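Local structure of sulfate permease family protein (Vibrio cholerae, 4DGH) at residues L17-A22 and I45-Q50; Y24-P29 and L52-K57; V84-A89 and Q109-V114. The protein probably transports anions such as sulfate across the membrane as a SulP-family permease, of which this chain is the STAS domain. One frame throughout, in Å; residues are numbered along the deposited sequence. Where two conformers were deposited one is given.

The three contacts follow one parallel sheet, whose strands run in the order 21-25, 51-55, 83-87, 111-112. Interactions 1 and 2 share strand 21-25 and lie about 17 Å apart between centres; Ala22 O and Ile53 N, 2.9 Å apart, probably form the hydrogen bond that carries the ladder from one to the other. Interaction 3 pairs the opposite border of the sheet, its centre about 10 Å from that of interaction 2, and Leu54 N to Leu85 O at 2.8 Å is a probable bond between them. Interactions 1 and 3 do not touch, their nearest atoms being about 6 Å apart. Interaction 2 supplies Leu26 and Arg55 to the potassium site; interactions 1 and 2 both meet a second subunit.

Interaction 1 of 3, residues L17-A22 and I45-Q50; sequences LPRELA and IQETPQ
Ala22 lays its CB against the ring of Pro49, with CG of the proline 3.7 Å from that methyl. The same ring turns its CB to the backbone, 3.6 Å from Glu20 O, and it is here that the CA atoms of the two segments come nearest, Glu20 to Pro49 4.6 Å. Next to it the side chains of Glu20 and Gln50 meet at their bases, CB to CB 3.9 Å. The carboxylate of Glu20 then turns off at its bent chi2 (90°). At the outer end Arg19 and Glu47 form a salt bridge, their side chains crossing at about a right angle. NH1 of Arg19 carries it, meeting OE1 of Glu47 near the guanidinium plane; the modelled separation is very short, and its exact value is doubtful. A type I turn from Pro18 to Leu21, closed by Leu21 N to Pro18 O at 3.0 Å, leads the chain into strand 21-25. Ile64 of the second subunit packs on both Arg19 and Glu47. The chemistry is thus divided: a buried apolar touch at the strand entrance, and an ion pair on the exposed side, against which the second subunit packs, where the opposite charges probably compensate each other.

Interaction 2 of 3, residues Y24-P29 and L52-K57; sequences YALEGP and LILRLK
Leu26 and Leu56 lie side by side and point the same way, and their methyls meet at CD1 of Leu26 and CD2 of Leu56, 3.5 Å apart, tighter than usual van der Waals contact. In the conformer given, one of two, Leu54 crosses Leu26 at a slant, its CD1 4.0 Å from Leu26 CG. That same CD1 reaches the edge of the Tyr24 ring in its plane, 3.6 Å from CD2 of the tyrosine; these details of Leu54 are tentative. Tyr24 sets CG anti to the backbone N (chi1 -178°), consistent with its running alongside Leu54. The ring of Tyr24 also stacks with Phe38 of helix 32-44, and Phe30 of the second subunit meets it edge-to-face. On the other face of the sheet Ala25 CB rests against Arg55 CB at 3.8 Å.

Between these layers runs a parallel ladder. Tyr24 N gives a hydrogen bond to Ile53 O (2.8 Å), Tyr24 O accepts from Arg55 N (2.8 Å), and Leu26 N bonds to Arg55 O (3.1 Å). Both peptide groups flanking Ala25 therefore pair with Arg55. Farther out, the arginine bends at chi3 (64°); its NH2 forms a salt bridge with Glu4, and its guanidinium makes a cation-pi contact with Phe115. Leu26 and Arg55, with Trp58, belong to the bound potassium site at the ends of these strands. Strand 21-25, helix 32-44 and strand 51-55 make a beta-alpha-beta unit, the parallel crossover of alpha/beta folds, here part of the STAS domain sheet.

Interaction 3 of 3, residues V84-A89 and Q109-V114; sequences VLISGA and QNVYPV
Val84 meets Asn110 through its backbone, with O 3.8 Å from Asn110 CB. Leu85 next crosses the asparagine side chain at about a right angle, CD1 3.8 Å from OD1, and brings CD2 to 3.9 Å from CE2 of Tyr112; the amide ND2 of Asn110 is held by Val106 O. Ile86 uses both its N-H and its C=O toward this strand: its N bonds to Asn110 O (3.0 Å), and its O accepts from Tyr112 N (2.8 Å, N-H...O angle 157°). This is the pattern of a parallel ladder, with Ile86 opposite Val111. Ser87 pairs with Tyr112, and its CA-H points at Tyr112 O, CA to O 3.2 Å. Gly88, with positive phi (81°), turns the chain; its N donates to Tyr112 O (3.2 Å, the donor tilted 18° from the carbonyl plane) and only weakly to Pro113 O. At Ala89 the pairing passes to water: one water links its N to Tyr112 O, and another joins its O to Pro113 O. Strand 83-87 thus lies between strands 51-55 and 111-112. Ser87 and Tyr112 face helix 115-128, which starts just after Val114, whereas Ile86 and Val111 pack on helix 102-106.

Interaction 1 of 3, residues L17-A22 and I45-Q50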
ATOM      1  N   LEU A  17      -0.612 -25.472  -4.945  1.00 24.88           N
ATOM      2  CA  LEU A  17      -0.655 -25.528  -3.503  1.00 25.59           C
ATOM      3  C   LEU A  17      -1.974 -26.230  -3.162  1.00 25.33           C
ATOM      4  O   LEU A  17      -3.043 -25.925  -3.760  1.00 26.66           O
ATOM      5  CB  LEU A  17      -0.764 -24.096  -2.971  1.00 26.04           C
ATOM      6  CG  LEU A  17       0.488 -23.325  -2.547  1.00 28.52           C
ATOM      7  CD1 LEU A  17      -0.060 -21.972  -2.036  1.00 28.61           C
ATOM      8  CD2 LEU A  17       1.228 -24.066  -1.427  1.00 25.09           C
ATOM      9  N   PRO A  18      -1.917 -27.215  -2.280  1.00 25.02           N
ATOM     10  CA  PRO A  18      -3.222 -27.848  -1.949  1.00 25.86           C
ATOM     11  C   PRO A  18      -4.121 -26.936  -1.181  1.00 25.73           C
ATOM     12  O   PRO A  18      -3.663 -25.978  -0.512  1.00 22.34           O
ATOM     13  CB  PRO A  18      -2.857 -29.052  -1.121  1.00 24.81           C
ATOM     14  CG  PRO A  18      -1.554 -28.640  -0.465  1.00 23.24           C
ATOM     15  CD  PRO A  18      -0.837 -27.699  -1.414  1.00 25.38           C
ATOM     16  N   ARG A  19      -5.413 -27.247  -1.284  1.00 25.72           N
ATOM     17  CA  ARG A  19      -6.454 -26.443  -0.665  1.00 27.18           C
ATOM     18  C   ARG A  19      -6.222 -26.216   0.851  1.00 22.53           C
ATOM     19  O   ARG A  19      -6.634 -25.170   1.395  1.00 20.89           O
ATOM     20  CB  ARG A  19      -7.772 -27.243  -0.770  1.00 32.90           C
ATOM     21  CG  ARG A  19      -8.923 -26.403  -1.215  1.00 47.57           C
ATOM     22  CD  ARG A  19     -10.089 -27.339  -1.539  1.00 53.49           C
ATOM     23  NE  ARG A  19     -10.320 -28.095  -0.321  1.00 65.41           N
ATOM     24  CZ  ARG A  19     -11.204 -27.713   0.592  1.00 75.96           C
ATOM     25  NH1 ARG A  19     -11.958 -26.643   0.344  1.00 80.51           N
ATOM     26  NH2 ARG A  19     -11.350 -28.399   1.719  1.00 74.06           N
ATOM     27  N   GLU A  20      -5.671 -27.231   1.519  1.00 21.41           N
ATOM     28  CA  GLU A  20      -5.335 -27.154   2.943  1.00 23.29           C
ATOM     29  C   GLU A  20      -4.224 -26.225   3.398  1.00 22.30           C
ATOM     30  O   GLU A  20      -4.122 -26.023   4.604  1.00 23.03           O
ATOM     31  CB  GLU A  20      -5.104 -28.537   3.605  1.00 25.86           C
ATOM     32  CG  GLU A  20      -6.299 -29.410   3.415  1.00 30.87           C
ATOM     33  CD  GLU A  20      -6.204 -30.220   2.143  1.00 34.95           C
ATOM     34  OE1 GLU A  20      -5.506 -29.867   1.108  1.00 31.54           O
ATOM     35  OE2 GLU A  20      -6.757 -31.319   2.245  1.00 42.90           O
ATOM     36  N   LEU A  21      -3.428 -25.645   2.474  1.00 21.38           N
ATOM     37  CA  LEU A  21      -2.261 -24.870   2.917  1.00 20.00           C
ATOM     38  C   LEU A  21      -2.356 -23.456   2.328  1.00 21.35           C
ATOM     39  O   LEU A  21      -2.611 -23.295   1.110  1.00 21.13           O
ATOM     40  CB  LEU A  21      -1.034 -25.577   2.369  1.00 20.95           C
ATOM     41  CG  LEU A  21       0.284 -24.860   2.617  1.00 22.46           C
ATOM     42  CD1 LEU A  21       0.510 -24.823   4.121  1.00 20.66           C
ATOM     43  CD2 LEU A  21       1.351 -25.682   1.965  1.00 22.10           C
ATOM     44  N   ALA A  22      -2.096 -22.444   3.148  1.00 19.17           N
ATOM     45  CA  ALA A  22      -2.030 -21.062   2.700  1.00 18.49           C
ATOM     46  C   ALA A  22      -0.640 -20.522   3.100  1.00 18.67           C
ATOM     47  O   ALA A  22       0.073 -21.081   3.952  1.00 17.61           O
ATOM     48  CB  ALA A  22      -3.166 -20.254   3.312  1.00 17.84           C
ATOM     49  N   ILE A  45     -13.829 -15.092   5.270  1.00 34.58           N
ATOM     50  CA  ILE A  45     -14.022 -16.205   4.351  1.00 35.42           C
ATOM     51  C   ILE A  45     -14.674 -17.404   5.038  1.00 33.78           C
ATOM     52  O   ILE A  45     -14.552 -17.598   6.255  1.00 33.98           O
ATOM     53  CB  ILE A  45     -12.725 -16.678   3.678  1.00 35.08           C
ATOM     54  CG1 ILE A  45     -11.752 -17.176   4.769  1.00 34.05           C
ATOM     55  CG2 ILE A  45     -12.215 -15.559   2.762  1.00 35.93           C
ATOM     56  CD1 ILE A  45     -10.435 -17.758   4.245  1.00 36.39           C
ATOM     57  N   GLN A  46     -15.327 -18.189   4.203  1.00 34.70           N
ATOM     58  CA  GLN A  46     -16.175 -19.270   4.632  1.00 38.54           C
ATOM     59  C   GLN A  46     -15.306 -20.455   5.028  1.00 37.36           C
ATOM     60  O   GLN A  46     -15.489 -21.040   6.096  1.00 38.45           O
ATOM     61  CB  GLN A  46     -17.148 -19.679   3.500  1.00 42.70           C
ATOM     62  CG  GLN A  46     -18.278 -20.609   3.991  1.00 48.85           C
ATOM     63  CD  GLN A  46     -18.993 -20.089   5.267  1.00 54.97           C
ATOM     64  OE1 GLN A  46     -19.335 -18.880   5.404  1.00 55.16           O
ATOM     65  NE2 GLN A  46     -19.204 -20.998   6.217  1.00 55.55           N
ATOM     66  N   GLU A  47     -14.358 -20.804   4.170  1.00 35.08           N
ATOM     67  CA  GLU A  47     -13.476 -21.910   4.417  1.00 35.52           C
ATOM     68  C   GLU A  47     -12.099 -21.405   4.715  1.00 34.91           C
ATOM     69  O   GLU A  47     -11.594 -20.468   4.024  1.00 32.35           O
ATOM     70  CB  GLU A  47     -13.321 -22.733   3.199  1.00 39.12           C
ATOM     71  CG  GLU A  47     -14.438 -23.697   3.012  1.00 58.58           C
ATOM     72  CD  GLU A  47     -14.206 -24.413   1.732  1.00 69.50           C
ATOM     73  OE1 GLU A  47     -13.086 -24.975   1.599  1.00 71.30           O
ATOM     74  OE2 GLU A  47     -15.113 -24.350   0.872  1.00 73.81           O
ATOM     75  N   THR A  48     -11.500 -22.057   5.702  1.00 31.75           N
ATOM     76  CA  THR A  48     -10.132 -21.754   6.121  1.00 30.40           C
ATOM     77  C   THR A  48      -9.152 -22.884   5.825  1.00 27.53           C
ATOM     78  O   THR A  48      -9.499 -24.066   5.792  1.00 26.23           O
ATOM     79  CB  THR A  48     -10.064 -21.276   7.602  1.00 32.90           C
ATOM     80  OG1 THR A  48     -10.644 -22.274   8.464  1.00 33.35           O
ATOM     81  CG2 THR A  48     -10.831 -19.920   7.785  1.00 32.59           C
ATOM     82  N   PRO A  49      -7.855 -22.524   5.620  1.00 24.44           N
ATOM     83  CA  PRO A  49      -6.881 -23.572   5.385  1.00 24.07           C
ATOM     84  C   PRO A  49      -6.651 -24.352   6.713  1.00 24.78           C
ATOM     85  O   PRO A  49      -6.956 -23.824   7.760  1.00 27.52           O
ATOM     86  CB  PRO A  49      -5.590 -22.764   4.994  1.00 21.18           C
ATOM     87  CG  PRO A  49      -5.760 -21.411   5.638  1.00 21.84           C
ATOM     88  CD  PRO A  49      -7.272 -21.184   5.817  1.00 24.05           C
ATOM     89  N   GLN A  50      -6.150 -25.591   6.632  0.50 24.11           N
ATOM     90  CA  GLN A  50      -5.623 -26.345   7.788  0.50 23.78           C
ATOM     91  C   GLN A  50      -4.317 -25.700   8.393  0.50 21.90           C
ATOM     92  O   GLN A  50      -4.135 -25.645   9.625  0.50 20.83           O
ATOM     93  CB  GLN A  50      -5.429 -27.854   7.393  0.50 24.17           C
ATOM     94  CG  GLN A  50      -4.763 -28.760   8.459  0.50 26.14           C
ATOM     95  CD  GLN A  50      -4.332 -30.174   7.995  0.50 26.44           C
ATOM     96  OE1 GLN A  50      -4.782 -30.688   6.965  0.50 28.83           O
ATOM     97  NE2 GLN A  50      -3.427 -30.780   8.734  0.50 24.92           N
TER

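Interaction 2 of 3, residues Y24-P29 and L52-K57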
ATOM      1  N   TYR A  24       1.416 -16.717   3.670  1.00 17.87           N
ATOM      2  CA  TYR A  24       1.317 -15.253   3.711  1.00 20.41           C
ATOM      3  C   TYR A  24       2.644 -14.669   4.109  1.00 21.06           C
ATOM      4  O   TYR A  24       3.313 -15.226   4.992  1.00 21.46           O
ATOM      5  CB  TYR A  24       0.216 -14.859   4.740  1.00 21.81           C
ATOM      6  CG  TYR A  24       0.042 -13.309   4.792  1.00 28.33           C
ATOM      7  CD1 TYR A  24      -0.544 -12.595   3.697  1.00 31.73           C
ATOM      8  CD2 TYR A  24       0.458 -12.572   5.888  1.00 26.79           C
ATOM      9  CE1 TYR A  24      -0.676 -11.198   3.721  1.00 30.16           C
ATOM     10  CE2 TYR A  24       0.267 -11.150   5.907  1.00 29.47           C
ATOM     11  CZ  TYR A  24      -0.209 -10.503   4.820  1.00 30.56           C
ATOM     12  OH  TYR A  24      -0.340  -9.091   4.858  1.00 39.64           O
ATOM     13  N   ALA A  25       3.074 -13.586   3.481  1.00 20.87           N
ATOM     14  CA  ALA A  25       4.285 -12.977   3.914  1.00 21.53           C
ATOM     15  C   ALA A  25       4.080 -11.592   4.483  1.00 23.97           C
ATOM     16  O   ALA A  25       3.387 -10.763   3.886  1.00 22.05           O
ATOM     17  CB  ALA A  25       5.306 -12.910   2.773  1.00 22.69           C
ATOM     18  N   LEU A  26       4.818 -11.299   5.552  1.00 22.76           N
ATOM     19  CA  LEU A  26       4.813  -9.976   6.096  1.00 25.70           C
ATOM     20  C   LEU A  26       5.820  -9.168   5.259  1.00 27.77           C
ATOM     21  O   LEU A  26       6.994  -9.551   5.111  1.00 27.52           O
ATOM     22  CB  LEU A  26       5.258 -10.053   7.545  1.00 24.96           C
ATOM     23  CG  LEU A  26       4.288 -10.872   8.395  1.00 26.70           C
ATOM     24  CD1 LEU A  26       4.701 -10.793   9.865  1.00 27.34           C
ATOM     25  CD2 LEU A  26       2.922 -10.246   8.148  1.00 28.89           C
ATOM     26  N   GLU A  27       5.402  -8.065   4.696  1.00 35.49           N
ATOM     27  CA  GLU A  27       6.376  -7.320   3.851  1.00 41.21           C
ATOM     28  C   GLU A  27       6.910  -6.137   4.646  1.00 39.41           C
ATOM     29  O   GLU A  27       6.181  -5.173   4.945  1.00 43.41           O
ATOM     30  CB  GLU A  27       5.765  -6.863   2.524  1.00 48.71           C
ATOM     31  CG  GLU A  27       6.342  -7.524   1.258  1.00 59.02           C
ATOM     32  CD  GLU A  27       5.363  -8.483   0.551  1.00 67.76           C
ATOM     33  OE1 GLU A  27       4.126  -8.202   0.487  1.00 61.08           O
ATOM     34  OE2 GLU A  27       5.836  -9.525   0.024  1.00 69.60           O
ATOM     35  N   GLY A  28       8.175  -6.232   5.009  1.00 38.53           N
ATOM     36  CA  GLY A  28       8.877  -5.151   5.637  1.00 33.55           C
ATOM     37  C   GLY A  28       8.589  -5.079   7.109  1.00 31.86           C
ATOM     38  O   GLY A  28       7.721  -5.809   7.631  1.00 30.41           O
ATOM     39  N   PRO A  29       9.292  -4.183   7.808  1.00 28.72           N
ATOM     40  CA  PRO A  29       8.981  -4.114   9.204  1.00 27.55           C
ATOM     41  C   PRO A  29       7.621  -3.528   9.562  1.00 26.85           C
ATOM     42  O   PRO A  29       7.189  -3.701  10.676  1.00 26.02           O
ATOM     43  CB  PRO A  29      10.098  -3.287   9.788  1.00 29.70           C
ATOM     44  CG  PRO A  29      10.653  -2.518   8.637  1.00 29.33           C
ATOM     45  CD  PRO A  29      10.157  -3.082   7.366  1.00 31.29           C
ATOM     46  N   LEU A  52      -1.240 -22.500   7.874  0.50 17.09           N
ATOM     47  CA  LEU A  52      -0.829 -21.219   7.275  0.50 16.60           C
ATOM     48  C   LEU A  52       0.656 -20.971   7.580  0.50 16.31           C
ATOM     49  O   LEU A  52       1.043 -20.873   8.773  0.50 16.29           O
ATOM     50  CB  LEU A  52      -1.683 -20.090   7.837  0.50 16.41           C
ATOM     51  CG  LEU A  52      -1.185 -18.691   7.449  0.50 17.10           C
ATOM     52  CD1 LEU A  52      -1.215 -18.436   5.945  0.50 17.29           C
ATOM     53  CD2 LEU A  52      -1.883 -17.593   8.221  0.50 18.49           C
ATOM     54  N   ILE A  53       1.474 -20.850   6.529  1.00 16.68           N
ATOM     55  CA  ILE A  53       2.868 -20.466   6.706  1.00 16.28           C
ATOM     56  C   ILE A  53       2.969 -18.958   6.641  1.00 16.74           C
ATOM     57  O   ILE A  53       2.593 -18.327   5.646  1.00 16.56           O
ATOM     58  CB  ILE A  53       3.816 -21.156   5.710  1.00 16.57           C
ATOM     59  CG1 ILE A  53       3.604 -22.718   5.832  1.00 17.47           C
ATOM     60  CG2 ILE A  53       5.260 -20.717   5.885  1.00 16.83           C
ATOM     61  CD1 ILE A  53       4.249 -23.453   4.654  1.00 19.26           C
ATOM     62  N   LEU A  54       3.502 -18.396   7.710  0.50 16.80           N
ATOM     63  CA  LEU A  54       3.766 -16.999   7.790  0.50 17.32           C
ATOM     64  C   LEU A  54       5.261 -16.730   7.558  0.50 17.63           C
ATOM     65  O   LEU A  54       6.098 -17.059   8.411  0.50 17.85           O
ATOM     66  CB  LEU A  54       3.361 -16.498   9.167  0.50 18.15           C
ATOM     67  CG  LEU A  54       3.557 -15.019   9.142  0.50 19.17           C
ATOM     68  CD1 LEU A  54       2.411 -14.384   8.339  0.50 20.03           C
ATOM     69  CD2 LEU A  54       3.500 -14.575  10.574  0.50 20.75           C
ATOM     70  N   ARG A  55       5.591 -16.178   6.379  1.00 16.64           N
ATOM     71  CA  ARG A  55       7.014 -15.906   5.948  1.00 17.83           C
ATOM     72  C   ARG A  55       7.507 -14.568   6.528  1.00 17.81           C
ATOM     73  O   ARG A  55       6.877 -13.551   6.320  1.00 17.16           O
ATOM     74  CB  ARG A  55       7.124 -15.869   4.405  1.00 18.88           C
ATOM     75  CG  ARG A  55       6.574 -17.164   3.771  1.00 20.15           C
ATOM     76  CD  ARG A  55       6.859 -17.191   2.258  1.00 22.83           C
ATOM     77  NE  ARG A  55       8.301 -17.223   1.995  1.00 22.79           N
ATOM     78  CZ  ARG A  55       8.840 -17.255   0.771  1.00 28.49           C
ATOM     79  NH1 ARG A  55       8.096 -17.258  -0.351  1.00 31.79           N
ATOM     80  NH2 ARG A  55      10.115 -17.365   0.657  1.00 28.74           N
ATOM     81  N   LEU A  56       8.592 -14.615   7.273  1.00 17.52           N
ATOM     82  CA  LEU A  56       9.170 -13.467   7.930  1.00 19.67           C
ATOM     83  C   LEU A  56      10.530 -13.012   7.338  1.00 20.51           C
ATOM     84  O   LEU A  56      11.175 -12.154   7.890  1.00 19.27           O
ATOM     85  CB  LEU A  56       9.399 -13.869   9.393  1.00 19.67           C
ATOM     86  CG  LEU A  56       8.223 -14.224  10.280  1.00 23.10           C
ATOM     87  CD1 LEU A  56       8.603 -14.053  11.753  1.00 23.54           C
ATOM     88  CD2 LEU A  56       7.129 -13.279  10.013  1.00 22.33           C
ATOM     89  N   LYS A  57      10.945 -13.603   6.205  1.00 21.80           N
ATOM     90  CA  LYS A  57      12.238 -13.280   5.560  1.00 25.06           C
ATOM     91  C   LYS A  57      12.392 -11.751   5.297  1.00 24.37           C
ATOM     92  O   LYS A  57      13.483 -11.257   5.326  1.00 23.94           O
ATOM     93  CB  LYS A  57      12.238 -13.925   4.151  1.00 28.99           C
ATOM     94  CG  LYS A  57      13.520 -14.564   3.729  1.00 41.51           C
ATOM     95  CD  LYS A  57      13.841 -14.406   2.208  1.00 43.08           C
ATOM     96  CE  LYS A  57      12.759 -14.898   1.253  1.00 44.08           C
ATOM     97  NZ  LYS A  57      13.351 -15.573   0.024  1.00 47.21           N
TER

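Interaction 3 of 3, residues V84-A89 and Q109-V114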
ATOM      1  N   VAL A  84      -0.392 -22.524  12.569  1.00 18.48           N
ATOM      2  CA  VAL A  84       0.426 -21.488  12.010  1.00 18.32           C
ATOM      3  C   VAL A  84       1.876 -21.917  12.120  1.00 18.52           C
ATOM      4  O   VAL A  84       2.319 -22.329  13.246  1.00 19.30           O
ATOM      5  CB  VAL A  84       0.200 -20.153  12.702  1.00 19.29           C
ATOM      6  CG1 VAL A  84       1.184 -19.075  12.161  1.00 18.19           C
ATOM      7  CG2 VAL A  84      -1.284 -19.749  12.664  1.00 18.70           C
ATOM      8  N   LEU A  85       2.560 -22.002  10.967  1.00 16.64           N
ATOM      9  CA  LEU A  85       4.006 -22.173  10.963  1.00 17.28           C
ATOM     10  C   LEU A  85       4.664 -20.810  10.657  1.00 17.83           C
ATOM     11  O   LEU A  85       4.085 -20.001   9.953  1.00 19.04           O
ATOM     12  CB  LEU A  85       4.476 -23.163   9.888  1.00 18.09           C
ATOM     13  CG  LEU A  85       4.252 -24.679  10.028  1.00 21.68           C
ATOM     14  CD1 LEU A  85       3.066 -25.119  10.849  1.00 20.67           C
ATOM     15  CD2 LEU A  85       4.434 -25.462   8.739  1.00 19.90           C
ATOM     16  N   ILE A  86       5.903 -20.619  11.142  1.00 16.43           N
ATOM     17  CA  ILE A  86       6.622 -19.430  10.849  1.00 17.29           C
ATOM     18  C   ILE A  86       7.924 -19.843  10.163  1.00 18.61           C
ATOM     19  O   ILE A  86       8.605 -20.833  10.608  1.00 19.95           O
ATOM     20  CB  ILE A  86       6.915 -18.736  12.157  1.00 18.07           C
ATOM     21  CG1 ILE A  86       5.609 -18.116  12.756  1.00 19.28           C
ATOM     22  CG2 ILE A  86       8.042 -17.720  11.968  1.00 18.42           C
ATOM     23  CD1 ILE A  86       5.920 -17.536  14.143  1.00 19.91           C
ATOM     24  N   SER A  87       8.311 -19.132   9.110  1.00 17.88           N
ATOM     25  CA  SER A  87       9.623 -19.403   8.470  1.00 18.07           C
ATOM     26  C   SER A  87      10.382 -18.128   8.210  1.00 19.32           C
ATOM     27  O   SER A  87       9.796 -17.099   8.099  1.00 17.94           O
ATOM     28  CB  SER A  87       9.428 -20.124   7.135  1.00 19.16           C
ATOM     29  OG  SER A  87       8.616 -19.386   6.197  1.00 20.52           O
ATOM     30  N   GLY A  88      11.714 -18.257   8.078  1.00 19.16           N
ATOM     31  CA  GLY A  88      12.546 -17.225   7.511  1.00 21.09           C
ATOM     32  C   GLY A  88      12.946 -16.073   8.432  1.00 20.55           C
ATOM     33  O   GLY A  88      13.520 -15.102   7.946  1.00 20.81           O
ATOM     34  N   ALA A  89      12.669 -16.152   9.747  1.00 20.16           N
ATOM     35  CA  ALA A  89      13.076 -15.024  10.644  1.00 20.90           C
ATOM     36  C   ALA A  89      14.598 -14.857  10.559  1.00 22.06           C
ATOM     37  O   ALA A  89      15.298 -15.863  10.645  1.00 23.29           O
ATOM     38  CB  ALA A  89      12.670 -15.253  12.105  1.00 19.97           C
ATOM     39  N   GLN A 109       8.224 -26.564  17.388  1.00 23.41           N
ATOM     40  CA  GLN A 109       8.317 -27.524  16.278  1.00 25.90           C
ATOM     41  C   GLN A 109       7.740 -26.911  14.943  1.00 26.32           C
ATOM     42  O   GLN A 109       7.957 -27.454  13.861  1.00 24.38           O
ATOM     43  CB  GLN A 109       7.637 -28.845  16.636  1.00 30.54           C
ATOM     44  CG  GLN A 109       6.107 -28.741  16.821  1.00 34.36           C
ATOM     45  CD  GLN A 109       5.650 -28.260  18.250  1.00 39.37           C
ATOM     46  OE1 GLN A 109       6.359 -27.571  18.993  1.00 40.16           O
ATOM     47  NE2 GLN A 109       4.466 -28.687  18.633  1.00 44.23           N
ATOM     48  N   ASN A 110       7.050 -25.773  15.063  1.00 23.10           N
ATOM     49  CA  ASN A 110       6.417 -25.121  13.919  1.00 21.51           C
ATOM     50  C   ASN A 110       7.164 -23.886  13.454  1.00 21.74           C
ATOM     51  O   ASN A 110       6.619 -23.109  12.661  1.00 19.64           O
ATOM     52  CB  ASN A 110       4.987 -24.783  14.344  1.00 21.29           C
ATOM     53  CG  ASN A 110       4.192 -26.050  14.592  1.00 22.94           C
ATOM     54  OD1 ASN A 110       4.349 -27.060  13.891  1.00 25.25           O
ATOM     55  ND2 ASN A 110       3.342 -26.012  15.610  1.00 26.51           N
ATOM     56  N   VAL A 111       8.400 -23.693  13.943  1.00 19.37           N
ATOM     57  CA  VAL A 111       9.224 -22.563  13.521  1.00 20.05           C
ATOM     58  C   VAL A 111      10.436 -23.090  12.677  1.00 20.67           C
ATOM     59  O   VAL A 111      11.104 -24.024  13.094  1.00 21.23           O
ATOM     60  CB  VAL A 111       9.729 -21.725  14.741  1.00 20.48           C
ATOM     61  CG1 VAL A 111      10.566 -20.504  14.251  1.00 21.53           C
ATOM     62  CG2 VAL A 111       8.543 -21.193  15.527  1.00 20.56           C
ATOM     63  N   TYR A 112      10.614 -22.562  11.479  1.00 19.25           N
ATOM     64  CA  TYR A 112      11.579 -23.086  10.496  1.00 20.72           C
ATOM     65  C   TYR A 112      12.530 -22.016  10.080  1.00 21.56           C
ATOM     66  O   TYR A 112      12.108 -20.897   9.810  1.00 20.53           O
ATOM     67  CB  TYR A 112      10.825 -23.638   9.267  1.00 20.29           C
ATOM     68  CG  TYR A 112      10.000 -24.858   9.590  1.00 19.40           C
ATOM     69  CD1 TYR A 112      10.576 -26.125   9.543  1.00 21.27           C
ATOM     70  CD2 TYR A 112       8.675 -24.743  10.085  1.00 19.07           C
ATOM     71  CE1 TYR A 112       9.878 -27.268   9.861  1.00 22.22           C
ATOM     72  CE2 TYR A 112       7.954 -25.892  10.378  1.00 19.55           C
ATOM     73  CZ  TYR A 112       8.580 -27.139  10.276  1.00 21.28           C
ATOM     74  OH  TYR A 112       7.894 -28.280  10.622  1.00 23.68           O
ATOM     75  N   PRO A 113      13.840 -22.343   9.990  1.00 22.90           N
ATOM     76  CA  PRO A 113      14.766 -21.336   9.517  1.00 23.38           C
ATOM     77  C   PRO A 113      14.476 -20.887   8.090  1.00 22.44           C
ATOM     78  O   PRO A 113      14.698 -19.718   7.800  1.00 22.21           O
ATOM     79  CB  PRO A 113      16.160 -22.037   9.609  1.00 25.85           C
ATOM     80  CG  PRO A 113      15.959 -23.080  10.638  1.00 26.63           C
ATOM     81  CD  PRO A 113      14.521 -23.575  10.462  1.00 25.40           C
ATOM     82  N   VAL A 114      13.959 -21.738   7.190  1.00 21.57           N
ATOM     83  CA  VAL A 114      13.699 -21.243   5.804  0.50 22.05           C
ATOM     84  C   VAL A 114      12.408 -21.824   5.292  1.00 22.11           C
ATOM     85  O   VAL A 114      11.923 -22.839   5.770  1.00 23.32           O
ATOM     86  CB  VAL A 114      14.768 -21.644   4.698  0.50 22.09           C
ATOM     87  CG1 VAL A 114      15.852 -20.608   4.559  0.50 23.63           C
ATOM     88  CG2 VAL A 114      15.329 -23.027   4.905  0.50 22.03           C
TER
HETATM   89  O   HOH W   1      11.788 -18.553  11.298  1.00 24.44           O
HETATM   90  O   HOH W   2      16.096 -18.113   9.389  1.00 35.29           O